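Local atomic coordinates of 3-phytase (Klebsiella pneumoniae, PDB entry 2WNH), a protein that probably removes phosphate from phytate (inositol hexakisphosphate) by hydrolysis, starting at the 3-position, as a histidine acid phosphatase. Residues Y75-L81 with V282-L286. The protein carries 3 engineered substitutions. Residues are numbered along the deposited sequence; the frame is centred on the assembly and turned at random.
Sequences YRQLGLL and VRWLL. With NA (sodium ion), chain G; NA (sodium ion), chain C.
The C-terminal end of helix 58-77 packs beside the start of strand 284-289. Y75 (chi1 m) sets its ring edge-on to the face of W284 (extended, chi1 t), a T-shaped pair, centroids 5.6 Å apart, planes at 68°; its polar OH hydrogen-bonds E324. One sodium ion, modelled twice 0.6 Å apart, 2.5 and 2.4 Å from R76 O, is shared with R76 O of the second subunit. At G79 (phi/psi 81°/8°, easy for glycine) a Schellman motif ends the helix: G79 N to R76 O, 3.0 Å, and weak L80 N to Y75 O, 3.1 Å. L80 and R283 are the nearest CA pair, 6.7 Å. Strand 284-289 lies between parallel strands 14-24 and 91-95, alpha/beta packing of the histidine phosphatase fold. L80 (chi1 t) sets CD1 3.8 Å from R283 CD, and its O accepts R283 NH1 at 3.0 Å; NH2 of this long arginine reaches P10 O of the second subunit. Forked L81 puts CD1 4.0 Å from W284 CE3, CD2 4.2 Å from R283 CB.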
loop_
_atom_site.group_PDB
_atom_site.type_symbol
_atom_site.label_atom_id
_atom_site.label_comp_id
_atom_site.label_asym_id
_atom_site.label_seq_id
_atom_site.Cartn_x
_atom_site.Cartn_y
_atom_site.Cartn_z
ATOM N N TYR B 75 1.936 -6.119 18.270
ATOM C CA TYR B 75 1.592 -7.510 18.512
ATOM C C TYR B 75 1.798 -8.455 17.315
ATOM O O TYR B 75 2.001 -9.658 17.515
ATOM C CB TYR B 75 0.197 -7.630 19.144
ATOM C CG TYR B 75 0.121 -7.122 20.578
ATOM C CD1 TYR B 75 1.161 -7.380 21.515
ATOM C CD2 TYR B 75 -1.002 -6.403 21.025
ATOM C CE1 TYR B 75 1.070 -6.913 22.866
ATOM C CE2 TYR B 75 -1.086 -5.932 22.355
ATOM C CZ TYR B 75 -0.035 -6.185 23.262
ATOM O OH TYR B 75 -0.137 -5.755 24.576
ATOM N N ARG B 76 1.791 -7.928 16.089
ATOM C CA ARG B 76 2.205 -8.751 14.929
ATOM C C ARG B 76 3.726 -8.936 14.960
ATOM O O ARG B 76 4.232 -10.040 14.661
ATOM C CB ARG B 76 1.736 -8.123 13.608
ATOM C CG ARG B 76 0.257 -8.322 13.352
ATOM C CD ARG B 76 -0.175 -7.796 11.974
ATOM N NE ARG B 76 -0.376 -6.361 12.000
ATOM C CZ ARG B 76 -1.501 -5.759 12.416
ATOM N NH1 ARG B 76 -2.559 -6.459 12.828
ATOM N NH2 ARG B 76 -1.542 -4.436 12.407
ATOM N N GLN B 77 4.455 -7.867 15.284
ATOM C CA GLN B 77 5.932 -7.889 15.371
ATOM C C GLN B 77 6.379 -8.965 16.367
ATOM O O GLN B 77 7.297 -9.737 16.091
ATOM C CB GLN B 77 6.487 -6.485 15.725
ATOM C CG GLN B 77 7.897 -6.420 16.367
ATOM C CD GLN B 77 9.045 -6.665 15.396
ATOM O OE1 GLN B 77 8.856 -6.623 14.182
ATOM N NE2 GLN B 77 10.247 -6.913 15.933
ATOM N N LEU B 78 5.706 -9.031 17.514
ATOM C CA LEU B 78 6.041 -10.010 18.564
ATOM C C LEU B 78 5.541 -11.420 18.259
ATOM O O LEU B 78 5.790 -12.358 19.037
ATOM C CB LEU B 78 5.444 -9.560 19.902
ATOM C CG LEU B 78 6.104 -8.350 20.554
ATOM C CD1 LEU B 78 5.336 -8.006 21.850
ATOM C CD2 LEU B 78 7.565 -8.617 20.868
ATOM N N GLY B 79 4.815 -11.585 17.160
ATOM C CA GLY B 79 4.345 -12.899 16.754
ATOM C C GLY B 79 3.104 -13.426 17.447
ATOM O O GLY B 79 2.749 -14.577 17.263
ATOM N N LEU B 80 2.443 -12.599 18.258
ATOM C CA LEU B 80 1.193 -12.990 18.889
ATOM C C LEU B 80 0.052 -13.102 17.858
ATOM O O LEU B 80 -0.759 -14.046 17.882
ATOM C CB LEU B 80 0.806 -11.956 19.954
ATOM C CG LEU B 80 -0.500 -12.265 20.695
ATOM C CD1 LEU B 80 -0.344 -13.436 21.703
ATOM C CD2 LEU B 80 -0.987 -11.020 21.399
ATOM N N LEU B 81 0.003 -12.115 16.969
ATOM C CA LEU B 81 -1.029 -12.040 15.934
ATOM C C LEU B 81 -0.466 -12.395 14.583
ATOM O O LEU B 81 0.725 -12.182 14.313
ATOM C CB LEU B 81 -1.594 -10.616 15.826
ATOM C CG LEU B 81 -2.238 -10.116 17.131
ATOM C CD1 LEU B 81 -2.577 -8.614 17.040
ATOM C CD2 LEU B 81 -3.426 -10.972 17.543
ATOM N N VAL B 282 -8.628 -16.851 23.108
ATOM C CA VAL B 282 -8.199 -15.808 22.169
ATOM C C VAL B 282 -6.789 -15.300 22.520
ATOM O O VAL B 282 -6.339 -15.451 23.650
ATOM C CB VAL B 282 -9.199 -14.604 22.132
ATOM C CG1 VAL B 282 -10.545 -15.034 21.522
ATOM C CG2 VAL B 282 -9.365 -13.988 23.519
ATOM N N ARG B 283 -6.096 -14.698 21.556
ATOM C CA ARG B 283 -4.768 -14.118 21.823
ATOM C C ARG B 283 -4.836 -12.803 22.599
ATOM O O ARG B 283 -3.913 -12.468 23.331
ATOM C CB ARG B 283 -4.009 -13.878 20.511
ATOM C CG ARG B 283 -3.714 -15.172 19.713
ATOM C CD ARG B 283 -2.755 -16.091 20.485
ATOM N NE ARG B 283 -2.576 -17.430 19.884
ATOM C CZ ARG B 283 -1.596 -17.787 19.044
ATOM N NH1 ARG B 283 -0.674 -16.917 18.621
ATOM N NH2 ARG B 283 -1.544 -19.047 18.617
ATOM N N TRP B 284 -5.925 -12.061 22.391
ATOM C CA TRP B 284 -6.109 -10.711 22.947
ATOM C C TRP B 284 -7.562 -10.535 23.389
ATOM O O TRP B 284 -8.479 -10.617 22.564
ATOM C CB TRP B 284 -5.680 -9.708 21.858
ATOM C CG TRP B 284 -5.717 -8.258 22.146
ATOM C CD1 TRP B 284 -5.945 -7.619 23.347
ATOM C CD2 TRP B 284 -5.500 -7.233 21.171
ATOM N NE1 TRP B 284 -5.897 -6.235 23.152
ATOM C CE2 TRP B 284 -5.628 -5.986 21.825
ATOM C CE3 TRP B 284 -5.202 -7.258 19.796
ATOM C CZ2 TRP B 284 -5.464 -4.756 21.148
ATOM C CZ3 TRP B 284 -5.037 -6.033 19.116
ATOM C CH2 TRP B 284 -5.188 -4.800 19.799
ATOM N N LEU B 285 -7.765 -10.325 24.704
ATOM C CA LEU B 285 -9.083 -10.014 25.258
ATOM C C LEU B 285 -9.040 -8.527 25.500
ATOM O O LEU B 285 -8.164 -8.036 26.207
ATOM C CB LEU B 285 -9.308 -10.741 26.588
ATOM C CG LEU B 285 -10.642 -10.481 27.314
ATOM C CD1 LEU B 285 -11.823 -10.944 26.455
ATOM C CD2 LEU B 285 -10.629 -11.210 28.702
ATOM N N LEU B 286 -9.968 -7.826 24.870
ATOM C CA LEU B 286 -10.000 -6.371 24.939
ATOM C C LEU B 286 -11.356 -5.948 25.521
ATOM O O LEU B 286 -12.423 -6.226 24.943
ATOM C CB LEU B 286 -9.762 -5.771 23.540
ATOM C CG LEU B 286 -9.987 -4.263 23.407
ATOM C CD1 LEU B 286 -9.043 -3.514 24.355
ATOM C CD2 LEU B 286 -9.761 -3.766 21.962
HETATM NA NA NA G . 4.705 -11.483 12.625
HETATM NA NA NA C . 5.192 -11.107 12.770
#